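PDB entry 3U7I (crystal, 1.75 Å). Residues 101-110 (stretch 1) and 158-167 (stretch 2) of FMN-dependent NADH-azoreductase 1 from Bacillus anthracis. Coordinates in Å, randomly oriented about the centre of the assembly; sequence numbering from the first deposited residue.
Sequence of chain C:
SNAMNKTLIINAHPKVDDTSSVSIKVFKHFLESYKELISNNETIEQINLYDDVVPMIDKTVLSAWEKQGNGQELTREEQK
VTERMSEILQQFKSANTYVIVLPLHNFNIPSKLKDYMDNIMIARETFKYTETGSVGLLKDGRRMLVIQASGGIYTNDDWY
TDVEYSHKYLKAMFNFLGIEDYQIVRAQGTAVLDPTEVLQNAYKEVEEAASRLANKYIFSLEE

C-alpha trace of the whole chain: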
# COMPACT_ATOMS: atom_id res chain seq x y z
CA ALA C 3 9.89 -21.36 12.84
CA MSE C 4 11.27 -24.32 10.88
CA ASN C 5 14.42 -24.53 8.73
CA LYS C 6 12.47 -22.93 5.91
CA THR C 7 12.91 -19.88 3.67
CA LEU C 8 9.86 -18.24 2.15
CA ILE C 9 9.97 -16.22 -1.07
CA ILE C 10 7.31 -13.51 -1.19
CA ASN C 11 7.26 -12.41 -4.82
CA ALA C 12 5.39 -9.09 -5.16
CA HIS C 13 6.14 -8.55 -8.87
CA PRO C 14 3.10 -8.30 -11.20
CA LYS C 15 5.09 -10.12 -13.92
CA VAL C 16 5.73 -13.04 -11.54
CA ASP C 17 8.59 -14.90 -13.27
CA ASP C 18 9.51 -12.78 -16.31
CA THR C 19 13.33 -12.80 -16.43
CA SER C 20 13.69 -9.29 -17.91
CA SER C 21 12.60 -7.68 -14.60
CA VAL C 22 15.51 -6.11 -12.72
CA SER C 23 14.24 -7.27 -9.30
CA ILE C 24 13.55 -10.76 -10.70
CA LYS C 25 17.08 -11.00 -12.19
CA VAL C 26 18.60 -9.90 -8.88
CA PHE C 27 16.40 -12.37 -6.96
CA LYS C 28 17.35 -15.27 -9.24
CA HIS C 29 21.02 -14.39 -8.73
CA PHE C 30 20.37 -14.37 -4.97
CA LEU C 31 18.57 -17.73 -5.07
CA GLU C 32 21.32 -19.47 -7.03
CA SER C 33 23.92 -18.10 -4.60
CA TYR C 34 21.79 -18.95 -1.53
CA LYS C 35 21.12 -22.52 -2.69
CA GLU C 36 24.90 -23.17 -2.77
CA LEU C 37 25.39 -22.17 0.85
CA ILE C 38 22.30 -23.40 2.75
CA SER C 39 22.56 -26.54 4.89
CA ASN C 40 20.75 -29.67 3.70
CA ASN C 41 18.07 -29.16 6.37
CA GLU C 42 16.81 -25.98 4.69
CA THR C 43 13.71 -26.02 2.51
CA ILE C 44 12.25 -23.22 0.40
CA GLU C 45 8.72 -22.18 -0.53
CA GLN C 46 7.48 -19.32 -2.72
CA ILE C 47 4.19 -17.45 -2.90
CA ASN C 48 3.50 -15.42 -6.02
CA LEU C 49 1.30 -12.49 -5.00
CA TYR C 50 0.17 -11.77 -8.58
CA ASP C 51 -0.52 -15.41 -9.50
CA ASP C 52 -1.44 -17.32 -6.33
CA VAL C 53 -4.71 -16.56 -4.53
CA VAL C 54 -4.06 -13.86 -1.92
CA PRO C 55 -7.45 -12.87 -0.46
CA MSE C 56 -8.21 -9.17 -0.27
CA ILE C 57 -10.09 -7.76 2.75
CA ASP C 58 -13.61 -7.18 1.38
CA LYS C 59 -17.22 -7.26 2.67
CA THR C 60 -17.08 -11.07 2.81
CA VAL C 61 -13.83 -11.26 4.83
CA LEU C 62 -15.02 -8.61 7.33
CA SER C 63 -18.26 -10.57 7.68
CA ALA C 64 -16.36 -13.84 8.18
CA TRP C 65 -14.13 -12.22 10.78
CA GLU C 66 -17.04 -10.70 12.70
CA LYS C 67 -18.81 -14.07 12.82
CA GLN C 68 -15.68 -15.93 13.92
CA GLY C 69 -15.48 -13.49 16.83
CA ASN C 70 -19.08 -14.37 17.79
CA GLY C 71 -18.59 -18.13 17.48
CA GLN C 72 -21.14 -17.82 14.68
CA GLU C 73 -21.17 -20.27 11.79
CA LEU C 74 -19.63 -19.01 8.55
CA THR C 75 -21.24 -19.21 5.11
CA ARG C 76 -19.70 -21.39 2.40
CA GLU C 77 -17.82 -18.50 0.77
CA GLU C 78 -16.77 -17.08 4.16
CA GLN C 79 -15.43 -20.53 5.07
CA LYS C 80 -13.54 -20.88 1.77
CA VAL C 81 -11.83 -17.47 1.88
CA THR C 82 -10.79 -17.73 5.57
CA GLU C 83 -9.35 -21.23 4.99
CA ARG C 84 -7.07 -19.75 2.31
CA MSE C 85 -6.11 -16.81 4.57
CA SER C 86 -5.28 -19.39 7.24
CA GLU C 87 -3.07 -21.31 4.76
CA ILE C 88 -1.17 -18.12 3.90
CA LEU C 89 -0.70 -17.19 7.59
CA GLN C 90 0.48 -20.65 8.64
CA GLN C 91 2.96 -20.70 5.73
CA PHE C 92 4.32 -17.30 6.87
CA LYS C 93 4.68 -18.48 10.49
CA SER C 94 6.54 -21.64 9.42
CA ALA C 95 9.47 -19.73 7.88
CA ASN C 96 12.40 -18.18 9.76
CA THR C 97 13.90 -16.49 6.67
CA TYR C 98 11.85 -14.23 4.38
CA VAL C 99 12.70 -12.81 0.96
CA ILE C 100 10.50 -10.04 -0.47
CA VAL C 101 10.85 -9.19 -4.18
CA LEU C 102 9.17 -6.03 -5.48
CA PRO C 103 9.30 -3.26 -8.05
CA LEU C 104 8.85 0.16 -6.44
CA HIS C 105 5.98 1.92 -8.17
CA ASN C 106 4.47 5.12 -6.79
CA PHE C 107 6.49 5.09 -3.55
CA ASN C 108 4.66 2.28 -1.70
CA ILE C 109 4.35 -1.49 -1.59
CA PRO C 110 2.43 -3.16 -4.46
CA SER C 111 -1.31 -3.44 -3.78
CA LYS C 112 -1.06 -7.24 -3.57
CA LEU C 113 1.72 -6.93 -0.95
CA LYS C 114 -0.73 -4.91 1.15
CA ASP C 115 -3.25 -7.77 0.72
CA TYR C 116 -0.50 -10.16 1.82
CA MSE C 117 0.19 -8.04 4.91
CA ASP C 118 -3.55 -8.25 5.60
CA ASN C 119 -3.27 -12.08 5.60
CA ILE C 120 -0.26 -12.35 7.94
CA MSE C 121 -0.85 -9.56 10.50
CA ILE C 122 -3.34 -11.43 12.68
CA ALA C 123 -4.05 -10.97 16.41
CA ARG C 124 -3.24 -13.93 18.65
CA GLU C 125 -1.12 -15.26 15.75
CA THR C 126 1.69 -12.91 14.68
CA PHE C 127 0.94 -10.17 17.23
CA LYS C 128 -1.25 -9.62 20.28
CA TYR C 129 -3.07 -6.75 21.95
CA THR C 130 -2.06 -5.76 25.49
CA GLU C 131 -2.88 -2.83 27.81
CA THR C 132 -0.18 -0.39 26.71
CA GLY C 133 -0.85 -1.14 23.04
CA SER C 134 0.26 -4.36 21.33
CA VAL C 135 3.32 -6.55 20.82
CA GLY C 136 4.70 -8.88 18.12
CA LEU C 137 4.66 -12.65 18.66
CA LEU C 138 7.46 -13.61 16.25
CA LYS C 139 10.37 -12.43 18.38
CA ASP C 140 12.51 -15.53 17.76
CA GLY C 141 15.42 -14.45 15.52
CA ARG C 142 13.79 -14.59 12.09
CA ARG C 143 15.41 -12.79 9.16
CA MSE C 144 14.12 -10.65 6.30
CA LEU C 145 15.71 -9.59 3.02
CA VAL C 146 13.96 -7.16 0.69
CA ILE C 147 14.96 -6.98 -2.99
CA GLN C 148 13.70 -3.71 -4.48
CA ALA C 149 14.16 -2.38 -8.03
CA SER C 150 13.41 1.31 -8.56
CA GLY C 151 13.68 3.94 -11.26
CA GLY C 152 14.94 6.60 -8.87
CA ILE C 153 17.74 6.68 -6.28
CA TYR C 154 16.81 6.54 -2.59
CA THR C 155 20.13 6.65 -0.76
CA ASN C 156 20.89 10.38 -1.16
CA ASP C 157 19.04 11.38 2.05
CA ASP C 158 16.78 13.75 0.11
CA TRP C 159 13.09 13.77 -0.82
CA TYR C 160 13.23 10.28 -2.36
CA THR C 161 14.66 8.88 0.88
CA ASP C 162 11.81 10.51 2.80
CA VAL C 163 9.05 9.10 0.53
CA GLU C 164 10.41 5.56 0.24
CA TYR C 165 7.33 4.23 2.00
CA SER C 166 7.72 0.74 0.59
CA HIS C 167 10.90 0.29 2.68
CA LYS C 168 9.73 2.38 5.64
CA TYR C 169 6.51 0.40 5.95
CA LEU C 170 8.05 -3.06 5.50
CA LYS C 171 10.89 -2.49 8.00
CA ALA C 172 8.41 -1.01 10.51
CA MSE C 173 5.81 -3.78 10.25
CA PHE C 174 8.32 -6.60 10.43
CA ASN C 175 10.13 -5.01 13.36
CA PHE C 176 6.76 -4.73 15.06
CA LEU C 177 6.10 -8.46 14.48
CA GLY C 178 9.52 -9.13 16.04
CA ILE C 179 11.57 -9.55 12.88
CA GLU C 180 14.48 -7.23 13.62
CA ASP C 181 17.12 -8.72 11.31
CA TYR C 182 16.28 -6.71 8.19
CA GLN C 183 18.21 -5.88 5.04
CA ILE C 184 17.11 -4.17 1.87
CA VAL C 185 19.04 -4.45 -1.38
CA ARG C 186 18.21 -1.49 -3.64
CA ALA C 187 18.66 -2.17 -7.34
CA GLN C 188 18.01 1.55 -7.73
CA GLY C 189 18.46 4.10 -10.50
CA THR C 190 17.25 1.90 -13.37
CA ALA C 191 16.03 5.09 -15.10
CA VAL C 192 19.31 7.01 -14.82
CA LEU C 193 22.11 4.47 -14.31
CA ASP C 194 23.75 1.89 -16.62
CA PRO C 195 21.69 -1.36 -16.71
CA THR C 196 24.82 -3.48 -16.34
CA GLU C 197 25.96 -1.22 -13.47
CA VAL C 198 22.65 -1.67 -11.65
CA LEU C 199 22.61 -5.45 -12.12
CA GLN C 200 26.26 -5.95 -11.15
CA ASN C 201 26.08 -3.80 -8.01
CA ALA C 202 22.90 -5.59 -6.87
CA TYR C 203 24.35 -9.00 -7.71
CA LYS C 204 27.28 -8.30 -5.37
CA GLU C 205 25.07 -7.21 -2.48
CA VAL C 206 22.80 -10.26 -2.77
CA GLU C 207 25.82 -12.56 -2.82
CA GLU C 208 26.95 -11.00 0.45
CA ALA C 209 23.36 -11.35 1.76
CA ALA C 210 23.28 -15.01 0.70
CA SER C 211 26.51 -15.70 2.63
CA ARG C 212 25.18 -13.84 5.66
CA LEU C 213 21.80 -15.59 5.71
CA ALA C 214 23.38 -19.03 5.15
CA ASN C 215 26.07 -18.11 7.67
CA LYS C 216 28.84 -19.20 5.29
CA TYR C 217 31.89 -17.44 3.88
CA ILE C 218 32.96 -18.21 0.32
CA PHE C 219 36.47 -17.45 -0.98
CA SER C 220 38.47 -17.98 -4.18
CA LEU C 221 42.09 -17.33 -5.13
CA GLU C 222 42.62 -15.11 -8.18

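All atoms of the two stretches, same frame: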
# COMPACT_ATOMS: atom_id res chain seq x y z
N VAL C 101 10.44 -9.73 -2.88
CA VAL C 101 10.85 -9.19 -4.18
C VAL C 101 9.77 -8.23 -4.70
O VAL C 101 8.60 -8.61 -4.85
CB VAL C 101 11.11 -10.32 -5.21
CG1 VAL C 101 11.79 -9.78 -6.48
CG2 VAL C 101 11.95 -11.45 -4.57
N LEU C 102 10.14 -6.99 -4.98
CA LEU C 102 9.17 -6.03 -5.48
C LEU C 102 9.79 -4.98 -6.37
O LEU C 102 10.96 -4.60 -6.18
CB LEU C 102 8.45 -5.32 -4.32
CG LEU C 102 9.28 -4.29 -3.53
CD1 LEU C 102 8.37 -3.33 -2.77
CD2 LEU C 102 10.25 -5.02 -2.60
N PRO C 103 9.02 -4.52 -7.36
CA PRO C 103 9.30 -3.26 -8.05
C PRO C 103 8.67 -2.13 -7.25
O PRO C 103 7.55 -2.28 -6.76
CB PRO C 103 8.59 -3.43 -9.39
CG PRO C 103 7.44 -4.32 -9.10
CD PRO C 103 7.90 -5.25 -7.99
N LEU C 104 9.39 -1.02 -7.09
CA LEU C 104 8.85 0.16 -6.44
C LEU C 104 8.10 0.99 -7.47
O LEU C 104 8.72 1.55 -8.39
CB LEU C 104 9.96 1.00 -5.80
CG LEU C 104 9.51 2.26 -5.07
CD1 LEU C 104 8.54 1.91 -3.95
CD2 LEU C 104 10.70 3.03 -4.53
N HIS C 105 6.78 1.04 -7.33
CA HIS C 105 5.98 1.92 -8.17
C HIS C 105 5.14 2.83 -7.29
O HIS C 105 4.43 2.35 -6.40
CB HIS C 105 5.08 1.13 -9.12
CG HIS C 105 4.49 1.97 -10.21
ND1 HIS C 105 5.24 2.84 -10.98
CD2 HIS C 105 3.22 2.09 -10.67
CE1 HIS C 105 4.46 3.45 -11.85
NE2 HIS C 105 3.23 3.01 -11.69
N ASN C 106 5.24 4.13 -7.54
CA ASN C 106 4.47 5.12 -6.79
C ASN C 106 4.70 5.09 -5.27
O ASN C 106 3.78 5.29 -4.48
CB ASN C 106 2.99 5.01 -7.16
CG ASN C 106 2.76 5.32 -8.62
OD1 ASN C 106 3.45 6.17 -9.20
ND2 ASN C 106 1.82 4.63 -9.25
N PHE C 107 5.96 4.83 -4.89
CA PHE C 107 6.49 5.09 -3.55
C PHE C 107 5.86 4.30 -2.42
O PHE C 107 5.90 4.74 -1.27
CB PHE C 107 6.45 6.58 -3.23
CG PHE C 107 7.11 7.44 -4.27
CD1 PHE C 107 8.48 7.60 -4.30
CD2 PHE C 107 6.35 8.08 -5.24
CE1 PHE C 107 9.09 8.39 -5.26
CE2 PHE C 107 6.94 8.87 -6.21
CZ PHE C 107 8.31 9.03 -6.22
N ASN C 108 5.27 3.15 -2.73
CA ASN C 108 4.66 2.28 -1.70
C ASN C 108 4.72 0.84 -2.15
O ASN C 108 5.06 0.56 -3.30
CB ASN C 108 3.20 2.68 -1.42
CG ASN C 108 2.80 2.53 0.05
OD1 ASN C 108 3.28 1.63 0.77
ND2 ASN C 108 1.90 3.40 0.50
N ILE C 109 4.39 -0.08 -1.25
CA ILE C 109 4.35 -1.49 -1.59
C ILE C 109 3.26 -1.76 -2.64
O ILE C 109 2.24 -1.05 -2.66
CB ILE C 109 4.12 -2.37 -0.35
CG1 ILE C 109 2.75 -2.08 0.29
CG2 ILE C 109 5.26 -2.16 0.66
CD1 ILE C 109 2.38 -3.01 1.44
N PRO C 110 3.48 -2.75 -3.52
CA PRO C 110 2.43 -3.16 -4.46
C PRO C 110 1.12 -3.48 -3.74
O PRO C 110 1.13 -4.01 -2.63
CB PRO C 110 3.01 -4.43 -5.09
CG PRO C 110 4.48 -4.23 -5.04
CD PRO C 110 4.73 -3.51 -3.73
N ASP C 158 17.52 12.61 0.62
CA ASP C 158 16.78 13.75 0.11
C ASP C 158 15.30 13.39 0.11
O ASP C 158 14.88 12.52 0.87
CB ASP C 158 17.25 14.12 -1.30
CG ASP C 158 17.20 12.93 -2.26
OD1 ASP C 158 16.71 11.86 -1.84
OD2 ASP C 158 17.64 13.07 -3.42
N TRP C 159 14.53 14.03 -0.76
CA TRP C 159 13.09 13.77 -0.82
C TRP C 159 12.78 12.30 -1.07
O TRP C 159 11.94 11.72 -0.38
CB TRP C 159 12.43 14.64 -1.89
CG TRP C 159 10.94 14.41 -2.04
CD1 TRP C 159 9.95 14.93 -1.26
CD2 TRP C 159 10.29 13.61 -3.04
NE1 TRP C 159 8.72 14.49 -1.71
CE2 TRP C 159 8.90 13.68 -2.80
CE3 TRP C 159 10.75 12.83 -4.12
CZ2 TRP C 159 7.97 13.01 -3.60
CZ3 TRP C 159 9.82 12.17 -4.90
CH2 TRP C 159 8.45 12.27 -4.64
N TYR C 160 13.46 11.70 -2.04
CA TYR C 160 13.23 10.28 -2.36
C TYR C 160 13.38 9.38 -1.13
O TYR C 160 12.57 8.47 -0.92
CB TYR C 160 14.14 9.81 -3.50
CG TYR C 160 13.75 10.37 -4.85
CD1 TYR C 160 14.17 11.63 -5.25
CD2 TYR C 160 12.94 9.64 -5.72
CE1 TYR C 160 13.81 12.16 -6.48
CE2 TYR C 160 12.56 10.16 -6.95
CZ TYR C 160 13.00 11.41 -7.33
OH TYR C 160 12.63 11.93 -8.56
N THR C 161 14.41 9.64 -0.34
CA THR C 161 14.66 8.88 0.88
C THR C 161 13.47 9.02 1.83
O THR C 161 13.07 8.06 2.47
CB THR C 161 15.92 9.37 1.61
OG1 THR C 161 16.99 9.53 0.67
CG2 THR C 161 16.33 8.37 2.69
N ASP C 162 12.92 10.23 1.90
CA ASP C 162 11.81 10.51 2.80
C ASP C 162 10.49 9.87 2.36
O ASP C 162 9.65 9.54 3.20
CB ASP C 162 11.65 12.02 2.97
CG ASP C 162 12.87 12.67 3.58
OD1 ASP C 162 13.61 11.97 4.31
OD2 ASP C 162 13.11 13.88 3.32
N VAL C 163 10.31 9.67 1.05
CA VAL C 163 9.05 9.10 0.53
C VAL C 163 9.17 7.64 0.09
O VAL C 163 8.30 7.13 -0.62
CB VAL C 163 8.46 9.96 -0.62
CG1 VAL C 163 8.18 11.36 -0.13
CG2 VAL C 163 9.38 9.98 -1.84
N GLU C 164 10.23 6.98 0.53
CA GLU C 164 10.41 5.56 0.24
C GLU C 164 9.56 4.76 1.21
O GLU C 164 10.08 4.08 2.10
CB GLU C 164 11.89 5.16 0.35
CG GLU C 164 12.20 3.79 -0.25
CD GLU C 164 13.58 3.29 0.11
OE1 GLU C 164 14.21 3.88 1.02
OE2 GLU C 164 14.04 2.31 -0.52
N TYR C 165 8.24 4.84 1.04
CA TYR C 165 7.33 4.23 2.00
C TYR C 165 7.23 2.72 1.89
O TYR C 165 6.85 2.05 2.84
CB TYR C 165 5.95 4.89 1.96
CG TYR C 165 6.00 6.29 2.50
CD1 TYR C 165 6.34 6.53 3.83
CD2 TYR C 165 5.73 7.39 1.68
CE1 TYR C 165 6.41 7.81 4.33
CE2 TYR C 165 5.79 8.68 2.17
CZ TYR C 165 6.13 8.88 3.50
OH TYR C 165 6.19 10.16 4.01
N SER C 166 7.57 2.18 0.72
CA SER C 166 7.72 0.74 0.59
C SER C 166 8.63 0.20 1.70
O SER C 166 8.20 -0.58 2.56
CB SER C 166 8.29 0.38 -0.79
OG SER C 166 9.54 1.03 -1.02
N HIS C 167 9.89 0.66 1.69
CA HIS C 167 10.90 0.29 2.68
C HIS C 167 10.51 0.67 4.11
O HIS C 167 10.58 -0.16 5.01
CB HIS C 167 12.26 0.91 2.32
CG HIS C 167 13.24 0.93 3.45
ND1 HIS C 167 13.77 -0.21 4.01
CD2 HIS C 167 13.79 1.97 4.13
CE1 HIS C 167 14.60 0.12 4.98
NE2 HIS C 167 14.63 1.43 5.08

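The contact between the two stretches is built around one protruding side chain, that of Phe 107, and one small residue, Ser 166, which receives the other stretch at close range. Together the two stretches bury 411 Å², and Phe 107 contributes the largest single share. It lies in a type I' turn running from His 105 to Asn 108. The neighbouring turn residues His 105 and Asn 106 make no contact with the second stretch, so the turn meets its partner through Phe 107 and Asn 108.

The CA-to-CB bond of Phe 107 points sideways, and with chi1 near -53° (m) the ring reaches into a hollow formed by Trp 159, Tyr 160 and Val 163. These three residues come from the short helix 159-162 and the residue that follows it. Val 163, the first residue to leave helical phi/psi, directs its CA-to-CB bond toward the turn, and its CG2 lies 3.5 Å from CD1 of Phe 107. Farther out along the ring, CE1 of Phe 107 is 4.1 Å from CD2 of Tyr 160, which sits at the edge of the phenyl ring, near its plane. At the tip, CZ of Phe 107 approaches CH2 of Trp 159 to 3.6 Å. This last pair is an offset edge-to-face arrangement: the edge of Trp 159 is turned toward the face of Phe 107, the planes are inclined at 74°, and the centroid of the Phe 107 ring is 5.2 Å from that of the six-membered ring of Trp 159. Trp 159 and Tyr 160 both start sideways, but their ends come nearer, so the aromatic rings extend from the helix to meet the phenyl group.

At the base of the ring, backbone oxygens meet CB atoms. CB of Phe 107 packs 3.2 Å from Val 163 O, where the chain has left the helix. The carbonyl of Phe 107 points into the start of the next helix: Tyr 165 N donates a weak hydrogen bond to Phe 107 O, at 3.3 Å and an angle of 130°. The same oxygen lies 3.2 Å from CB of Tyr 165, whose side chain begins toward the first stretch before its end leads away.

Beyond this point the chains draw closer, and the CA atoms of Asn 108 and Ser 166 are only 4.1 Å apart. The CA-to-CB bond of Asn 108 points away from the helix, and CA of Asn 108 lies 3.8 Å from Ser 166 N. Asn 108 also accepts a hydrogen bond at OD1 from Ile 109 N at 2.9 Å. Around the small serine, CG2 of Ile 109 comes within 3.8 Å of Ser 166 CA, CD1 of Leu 104 within 3.2 Å of Ser 166 OG, and CD1 of Leu 102 within 4.2 Å of Ser 166 CB. Ser 166 is therefore embedded among apolar groups, while its hydroxyl finds a hydrogen-bonding partner elsewhere in the structure.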